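Local coordinates for protein putative short-chain dehydrogenase/reductase (Burkholderia xenovorans, PDB 5JY1) that binds NAD as a member of the short-chain dehydrogenase/reductase family and probably reduces or oxidises a carbonyl/alcohol substrate, perhaps a 3-oxoacyl group, at residues Phe149-Thr154 against Tyr164-Ala169. Residues are numbered along the deposited sequence; the frame is centred on the assembly and turned at random.
With NAD (nicotinamide-adenine-dinucleotide), chain E; ACT (acetate ion), chain H.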
loop_
_atom_site.group_PDB
_atom_site.type_symbol
_atom_site.label_atom_id
_atom_site.label_comp_id
_atom_site.label_asym_id
_atom_site.label_seq_id
_atom_site.Cartn_x
_atom_site.Cartn_y
_atom_site.Cartn_z
ATOM N N PHE A 149 -15.596 7.713 4.079
ATOM C CA PHE A 149 -15.749 6.265 4.139
ATOM C C PHE A 149 -15.502 5.665 2.765
ATOM O O PHE A 149 -16.131 6.067 1.784
ATOM C CB PHE A 149 -17.136 5.871 4.650
ATOM C CG PHE A 149 -17.266 5.942 6.145
ATOM C CD1 PHE A 149 -16.908 4.865 6.931
ATOM C CD2 PHE A 149 -17.715 7.091 6.763
ATOM C CE1 PHE A 149 -17.013 4.920 8.313
ATOM C CE2 PHE A 149 -17.829 7.152 8.144
ATOM C CZ PHE A 149 -17.479 6.065 8.921
ATOM N N TYR A 150 -14.580 4.710 2.696
ATOM C CA TYR A 150 -14.400 3.967 1.457
ATOM C C TYR A 150 -14.657 2.503 1.798
ATOM O O TYR A 150 -15.440 2.222 2.716
ATOM C CB TYR A 150 -13.026 4.254 0.820
ATOM C CG TYR A 150 -11.813 3.565 1.417
ATOM C CD1 TYR A 150 -11.346 3.895 2.685
ATOM C CD2 TYR A 150 -11.103 2.619 0.681
ATOM C CE1 TYR A 150 -10.217 3.270 3.217
ATOM C CE2 TYR A 150 -9.992 1.997 1.193
ATOM C CZ TYR A 150 -9.552 2.320 2.458
ATOM O OH TYR A 150 -8.446 1.688 2.955
ATOM N N SER A 151 -14.053 1.559 1.082
ATOM C CA SER A 151 -14.397 0.167 1.302
ATOM C C SER A 151 -13.225 -0.733 0.951
ATOM O O SER A 151 -12.456 -0.456 0.024
ATOM C CB SER A 151 -15.626 -0.247 0.478
ATOM O OG SER A 151 -15.886 -1.639 0.630
ATOM N N ILE A 152 -13.120 -1.838 1.692
ATOM C CA ILE A 152 -12.186 -2.907 1.351
ATOM C C ILE A 152 -12.433 -3.428 -0.061
ATOM O O ILE A 152 -11.511 -3.956 -0.695
ATOM C CB ILE A 152 -12.284 -4.036 2.403
ATOM C CG1 ILE A 152 -11.198 -5.089 2.187
ATOM C CG2 ILE A 152 -13.645 -4.711 2.340
ATOM C CD1 ILE A 152 -11.167 -6.131 3.269
ATOM N N ASP A 153 -13.661 -3.276 -0.580
ATOM C CA ASP A 153 -13.951 -3.705 -1.949
ATOM C C ASP A 153 -13.082 -2.983 -2.973
ATOM O O ASP A 153 -12.815 -3.533 -4.053
ATOM C CB ASP A 153 -15.428 -3.469 -2.282
ATOM C CG ASP A 153 -16.367 -4.456 -1.597
ATOM O OD1 ASP A 153 -15.908 -5.405 -0.914
ATOM O OD2 ASP A 153 -17.588 -4.285 -1.781
ATOM N N THR A 154 -12.657 -1.743 -2.680
ATOM C CA THR A 154 -11.791 -1.013 -3.607
ATOM C C THR A 154 -10.417 -1.637 -3.709
ATOM O O THR A 154 -9.693 -1.357 -4.672
ATOM C CB THR A 154 -11.590 0.447 -3.185
ATOM O OG1 THR A 154 -10.793 0.493 -1.987
ATOM C CG2 THR A 154 -12.908 1.120 -2.927
ATOM N N TYR A 164 -19.205 0.875 -7.578
ATOM C CA TYR A 164 -18.899 1.223 -6.198
ATOM C C TYR A 164 -17.393 1.274 -5.958
ATOM O O TYR A 164 -16.872 2.236 -5.375
ATOM C CB TYR A 164 -19.579 0.190 -5.304
ATOM C CG TYR A 164 -19.352 0.300 -3.829
ATOM C CD1 TYR A 164 -20.110 1.167 -3.057
ATOM C CD2 TYR A 164 -18.423 -0.511 -3.192
ATOM C CE1 TYR A 164 -19.923 1.253 -1.694
ATOM C CE2 TYR A 164 -18.233 -0.438 -1.829
ATOM C CZ TYR A 164 -18.986 0.446 -1.088
ATOM O OH TYR A 164 -18.808 0.529 0.271
ATOM N N ASN A 165 -16.672 0.250 -6.432
ATOM C CA ASN A 165 -15.225 0.186 -6.228
ATOM C C ASN A 165 -14.522 1.374 -6.864
ATOM O O ASN A 165 -13.563 1.917 -6.303
ATOM C CB ASN A 165 -14.652 -1.113 -6.809
ATOM C CG ASN A 165 -15.277 -2.361 -6.222
ATOM O OD1 ASN A 165 -15.856 -2.342 -5.125
ATOM N ND2 ASN A 165 -15.161 -3.471 -6.951
ATOM N N THR A 166 -14.983 1.781 -8.049
ATOM C CA THR A 166 -14.407 2.927 -8.743
ATOM C C THR A 166 -14.657 4.220 -7.975
ATOM O O THR A 166 -13.729 5.002 -7.736
ATOM C CB THR A 166 -15.002 3.001 -10.146
ATOM O OG1 THR A 166 -14.624 1.818 -10.866
ATOM C CG2 THR A 166 -14.510 4.237 -10.890
ATOM N N ALA A 167 -15.906 4.454 -7.569
ATOM C CA ALA A 167 -16.237 5.703 -6.882
ATOM C C ALA A 167 -15.542 5.792 -5.528
ATOM O O ALA A 167 -15.000 6.847 -5.172
ATOM C CB ALA A 167 -17.751 5.826 -6.716
ATOM N N LYS A 168 -15.528 4.693 -4.769
ATOM C CA LYS A 168 -14.895 4.721 -3.451
ATOM C C LYS A 168 -13.375 4.824 -3.556
ATOM O O LYS A 168 -12.730 5.406 -2.673
ATOM C CB LYS A 168 -15.308 3.488 -2.640
ATOM C CG LYS A 168 -16.788 3.448 -2.216
ATOM C CD LYS A 168 -17.136 4.596 -1.276
ATOM C CE LYS A 168 -18.406 4.291 -0.484
ATOM N NZ LYS A 168 -18.667 5.329 0.564
ATOM N N ALA A 169 -12.780 4.298 -4.631
ATOM C CA ALA A 169 -11.364 4.561 -4.867
ATOM C C ALA A 169 -11.120 6.049 -5.099
ATOM O O ALA A 169 -10.149 6.616 -4.576
ATOM C CB ALA A 169 -10.865 3.736 -6.060
HETATM P PA NAD E . -26.830 1.923 4.967
HETATM O O1A NAD E . -27.421 1.473 3.665
HETATM O O2A NAD E . -27.204 1.035 6.144
HETATM O O5B NAD E . -27.257 3.503 5.302
HETATM C C5B NAD E . -27.188 4.395 4.245
HETATM C C4B NAD E . -27.813 5.768 4.723
HETATM O O4B NAD E . -27.645 6.639 3.787
HETATM C C3B NAD E . -29.362 5.578 4.874
HETATM O O3B NAD E . -29.794 6.119 6.085
HETATM C C2B NAD E . -29.913 6.331 3.688
HETATM O O2B NAD E . -31.342 6.755 3.928
HETATM C C1B NAD E . -29.077 7.349 3.600
HETATM N N9A NAD E . -29.126 7.959 2.284
HETATM C C8A NAD E . -29.268 7.315 1.123
HETATM N N7A NAD E . -29.272 8.213 0.158
HETATM C C5A NAD E . -29.134 9.417 0.719
HETATM C C6A NAD E . -29.088 10.690 0.149
HETATM N N6A NAD E . -29.148 11.232 -1.202
HETATM N N1A NAD E . -28.943 11.748 0.923
HETATM C C2A NAD E . -28.841 11.588 2.285
HETATM N N3A NAD E . -28.894 10.357 2.849
HETATM C C4A NAD E . -29.039 9.264 2.035
HETATM O O3 NAD E . -25.191 1.972 4.782
HETATM P PN NAD E . -24.033 1.346 5.747
HETATM O O1N NAD E . -23.966 -0.157 5.530
HETATM O O2N NAD E . -24.250 1.639 7.243
HETATM O O5D NAD E . -22.600 1.987 5.218
HETATM C C5D NAD E . -22.296 3.345 5.535
HETATM C C4D NAD E . -20.940 3.755 4.870
HETATM O O4D NAD E . -20.013 2.827 5.099
HETATM C C3D NAD E . -21.129 3.801 3.350
HETATM O O3D NAD E . -20.396 4.787 2.800
HETATM C C2D NAD E . -20.601 2.419 2.894
HETATM O O2D NAD E . -20.257 2.527 1.451
HETATM C C1D NAD E . -19.562 2.219 3.677
HETATM N N1N NAD E . -19.254 0.809 3.859
HETATM C C2N NAD E . -19.995 0.035 4.696
HETATM C C3N NAD E . -19.701 -1.320 4.867
HETATM C C7N NAD E . -20.521 -2.190 5.791
HETATM O O7N NAD E . -20.147 -3.318 6.076
HETATM N N7N NAD E . -21.731 -1.710 6.332
HETATM C C4N NAD E . -18.651 -1.873 4.179
HETATM C C5N NAD E . -17.909 -1.107 3.352
HETATM C C6N NAD E . -18.207 0.254 3.189
HETATM C C ACT H . -21.541 -1.238 1.591
HETATM O O ACT H . -21.034 -2.338 1.291
HETATM O OXT ACT H . -20.989 -0.233 1.095
HETATM C CH3 ACT H . -22.737 -1.134 2.491
HETATM O O HOH W 1 -18.337 -2.902 0.476
#
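Lys168 NZ donates to Phe149 O at 2.9 Å, approaching from above the carbonyl plane (46° out of it), and also bonds NAD O3D at 2.9 Å, so NZ is held between two acceptors, one from the strand end and one from the ribose. A bend at chi2 (-63°) carries the lysine chain across Tyr164, with CG 3.8 Å over the centre of one ring face. At that ring's CE2 side stands Ser151, whose OG lies in the ring plane and whose CB is 3.3 Å from Tyr164 OH. Ser151, Tyr164 and Lys168 form the Ser-Tyr-Lys arrangement of the short-chain dehydrogenase/reductase family, set on a Rossmann fold where strand 144-149 ends and helix 162-182 passes the nicotinamide ribose. Tyr164 OH lies close to both NAD O2D (2.7 Å) and OXT of an acetate ion, probably from the crystallisation liquor; a water links Ser151 OG to the acetate's other oxygen. Ser151 OG also accepts from Asp153 N in a nearly straight capping bond. Further along, Thr154 CG2 presses tightly on Lys168 CB at 3.4 Å, while Asp153 CB touches Asn165 OD1 at 3.1 Å, carboxylate and amide planes 77° apart; the Asn165 amide donates to Ala158 O and to Ser177 of the second subunit.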